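Local coordinates for capsid protein (Penaeus vannamei nodavirus, PDB 5YKZ), which forms the protruding P-domain of the viral capsid, which pairs into dimeric spikes on the surface of the shrimp nodavirus particle, at residues G32-S36 against T37-L41. Numbering follows the deposited sequence.
Sequences GLSPS and TSYLL
Tyr39 reaches back from the start of strand 38-48 to the loop that precedes it, and its phenol oxygen meets the backbone there. Ser34 N donates a hydrogen bond to Tyr39 OH over 3.0 Å, with an N-H...O angle of 155°, approaching at the ring edge near its plane. Leu33 lies across one face of the same ring, the two side chains running past each other in opposite senses. Leu33 CB sits 3.8 Å from Tyr39 CE2, while Leu33 CD2 stands above the plane, displaced toward the rim and 4.0 Å from Tyr39 CZ. A water 2.8 Å from Tyr39 OH also bonds to Ser34 OG, making a second, solvent-mediated link to the same serine.

Closer to the bend, Thr37 OG1 donates to Pro35 O at 2.8 Å, arriving well above the carbonyl plane, 53° out of it. With chi1 at -62°, OG1 lies beside the threonine's own backbone N and is turned back to the carbonyl two residues earlier; it also packs against Ser34 CB at 3.4 Å. Ser36, with both backbone torsions positive, carries the chain round between these partners.

Thr89 supports the bend from the neighbouring loop: its hydroxyl is hydrogen-bonded to both Ser34 O and Thr37 N. Ile114 of strand 111-118 touches both Leu33 and Tyr39, joining the pair to the antiparallel sheet, and farther along strand 38-48 Leu40 packs on Ile115 of the second subunit. The tyrosine thus contributes a greasy face to Leu33 and a polar end to an amide and a water, a combination that should restrain its ring and hold the connection from strand 26-30 against the beginning of strand 38-48.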
ATOM      1  N   GLY B  32       0.852   4.474 -20.947  1.00 19.07           N
ATOM      2  CA  GLY B  32       0.977   3.117 -21.342  1.00 20.91           C
ATOM      3  C   GLY B  32      -0.058   2.168 -20.845  1.00 20.54           C
ATOM      4  O   GLY B  32       0.205   0.979 -20.907  1.00 24.67           O
ATOM      5  N   LEU B  33      -1.218   2.657 -20.438  1.00 19.43           N
ATOM      6  CA  LEU B  33      -2.267   1.770 -19.987  1.00 19.11           C
ATOM      7  C   LEU B  33      -3.366   1.584 -21.077  1.00 21.14           C
ATOM      8  O   LEU B  33      -3.213   2.096 -22.190  1.00 20.83           O
ATOM      9  CB  LEU B  33      -2.836   2.402 -18.698  1.00 19.08           C
ATOM     10  CG  LEU B  33      -1.816   2.410 -17.554  1.00 19.30           C
ATOM     11  CD1 LEU B  33      -2.261   3.368 -16.425  1.00 18.65           C
ATOM     12  CD2 LEU B  33      -1.628   1.021 -17.007  1.00 22.42           C
ATOM     13  N   SER B  34      -4.401   0.853 -20.770  1.00 19.96           N
ATOM     14  CA  SER B  34      -5.462   0.688 -21.723  1.00 19.95           C
ATOM     15  C   SER B  34      -6.329   1.908 -21.828  1.00 22.78           C
ATOM     16  O   SER B  34      -6.599   2.559 -20.807  1.00 21.60           O
ATOM     17  CB  SER B  34      -6.340  -0.484 -21.356  1.00 22.06           C
ATOM     18  OG  SER B  34      -5.663  -1.669 -21.227  1.00 26.81           O
ATOM     19  N   PRO B  35      -6.783   2.286 -23.035  1.00 20.64           N
ATOM     20  CA  PRO B  35      -7.613   3.439 -23.174  1.00 21.79           C
ATOM     21  C   PRO B  35      -8.900   3.325 -22.382  1.00 19.58           C
ATOM     22  O   PRO B  35      -9.501   2.239 -22.283  1.00 21.31           O
ATOM     23  CB  PRO B  35      -7.865   3.517 -24.685  1.00 27.63           C
ATOM     24  CG  PRO B  35      -6.673   2.882 -25.243  1.00 27.92           C
ATOM     25  CD  PRO B  35      -6.512   1.681 -24.369  1.00 25.11           C
ATOM     26  N   SER B  36      -9.358   4.434 -21.827  1.00 20.93           N
ATOM     27  CA  SER B  36     -10.685   4.541 -21.220  1.00 18.99           C
ATOM     28  C   SER B  36     -10.968   3.420 -20.309  1.00 20.44           C
ATOM     29  O   SER B  36     -12.035   2.814 -20.309  1.00 21.56           O
ATOM     30  CB  SER B  36     -11.781   4.740 -22.317  1.00 23.07           C
ATOM     31  OG  SER B  36     -11.463   5.808 -23.188  1.00 24.56           O
ATOM     32  N   THR B  37     -10.034   3.154 -19.378  1.00 18.83           N
ATOM     33  CA  THR B  37     -10.113   2.057 -18.437  1.00 18.23           C
ATOM     34  C   THR B  37      -9.782   2.603 -17.017  1.00 17.24           C
ATOM     35  O   THR B  37      -8.895   3.438 -16.871  1.00 17.38           O
ATOM     36  CB  THR B  37      -9.063   0.988 -18.770  1.00 17.94           C
ATOM     37  OG1 THR B  37      -9.374   0.468 -20.125  1.00 21.61           O
ATOM     38  CG2 THR B  37      -9.104  -0.222 -17.840  1.00 20.43           C
ATOM     39  N   SER B  38     -10.467   2.045 -16.068  1.00 16.62           N
ATOM     40  CA  SER B  38     -10.283   2.436 -14.645  1.00 17.01           C
ATOM     41  C   SER B  38      -9.329   1.498 -13.975  1.00 16.05           C
ATOM     42  O   SER B  38      -9.302   0.272 -14.137  1.00 16.98           O
ATOM     43  CB  SER B  38     -11.628   2.466 -13.976  1.00 20.06           C
ATOM     44  OG  SER B  38     -12.335   3.663 -14.507  1.00 24.42           O
ATOM     45  N   TYR B  39      -8.508   2.141 -13.123  1.00 15.66           N
ATOM     46  CA  TYR B  39      -7.453   1.484 -12.319  1.00 14.34           C
ATOM     47  C   TYR B  39      -7.535   1.895 -10.902  1.00 13.37           C
ATOM     48  O   TYR B  39      -8.015   3.043 -10.620  1.00 14.78           O
ATOM     49  CB  TYR B  39      -6.070   1.814 -12.900  1.00 14.75           C
ATOM     50  CG  TYR B  39      -5.884   1.325 -14.277  1.00 15.72           C
ATOM     51  CD1 TYR B  39      -5.421   0.032 -14.496  1.00 17.35           C
ATOM     52  CD2 TYR B  39      -6.158   2.094 -15.402  1.00 17.01           C
ATOM     53  CE1 TYR B  39      -5.287  -0.473 -15.785  1.00 18.49           C
ATOM     54  CE2 TYR B  39      -5.995   1.584 -16.690  1.00 17.01           C
ATOM     55  CZ  TYR B  39      -5.567   0.311 -16.829  1.00 16.71           C
ATOM     56  OH  TYR B  39      -5.378  -0.159 -18.145  1.00 19.99           O
ATOM     57  N   LEU B  40      -7.028   1.128 -10.008  1.00 13.57           N
ATOM     58  CA  LEU B  40      -6.824   1.520  -8.576  1.00 13.21           C
ATOM     59  C   LEU B  40      -5.346   1.673  -8.341  1.00 13.33           C
ATOM     60  O   LEU B  40      -4.556   0.798  -8.789  1.00 14.25           O
ATOM     61  CB  LEU B  40      -7.370   0.409  -7.759  1.00 15.37           C
ATOM     62  CG  LEU B  40      -7.589   0.676  -6.336  1.00 18.53           C
ATOM     63  CD1 LEU B  40      -8.752   1.686  -6.052  1.00 17.46           C
ATOM     64  CD2 LEU B  40      -7.800  -0.614  -5.553  1.00 23.25           C
ATOM     65  N   LEU B  41      -4.940   2.687  -7.625  1.00 12.53           N
ATOM     66  CA  LEU B  41      -3.547   2.913  -7.274  1.00 12.91           C
ATOM     67  C   LEU B  41      -3.374   2.802  -5.799  1.00 12.72           C
ATOM     68  O   LEU B  41      -4.140   3.411  -5.031  1.00 13.15           O
ATOM     69  CB  LEU B  41      -3.062   4.309  -7.703  1.00 13.16           C
ATOM     70  CG  LEU B  41      -3.543   4.827  -9.024  1.00 13.62           C
ATOM     71  CD1 LEU B  41      -2.998   6.179  -9.332  1.00 13.30           C
ATOM     72  CD2 LEU B  41      -3.197   3.862 -10.186  1.00 14.18           C
TER
HETATM   73  O   HOH W   1      -5.578  -2.953 -18.194  1.00 26.95           O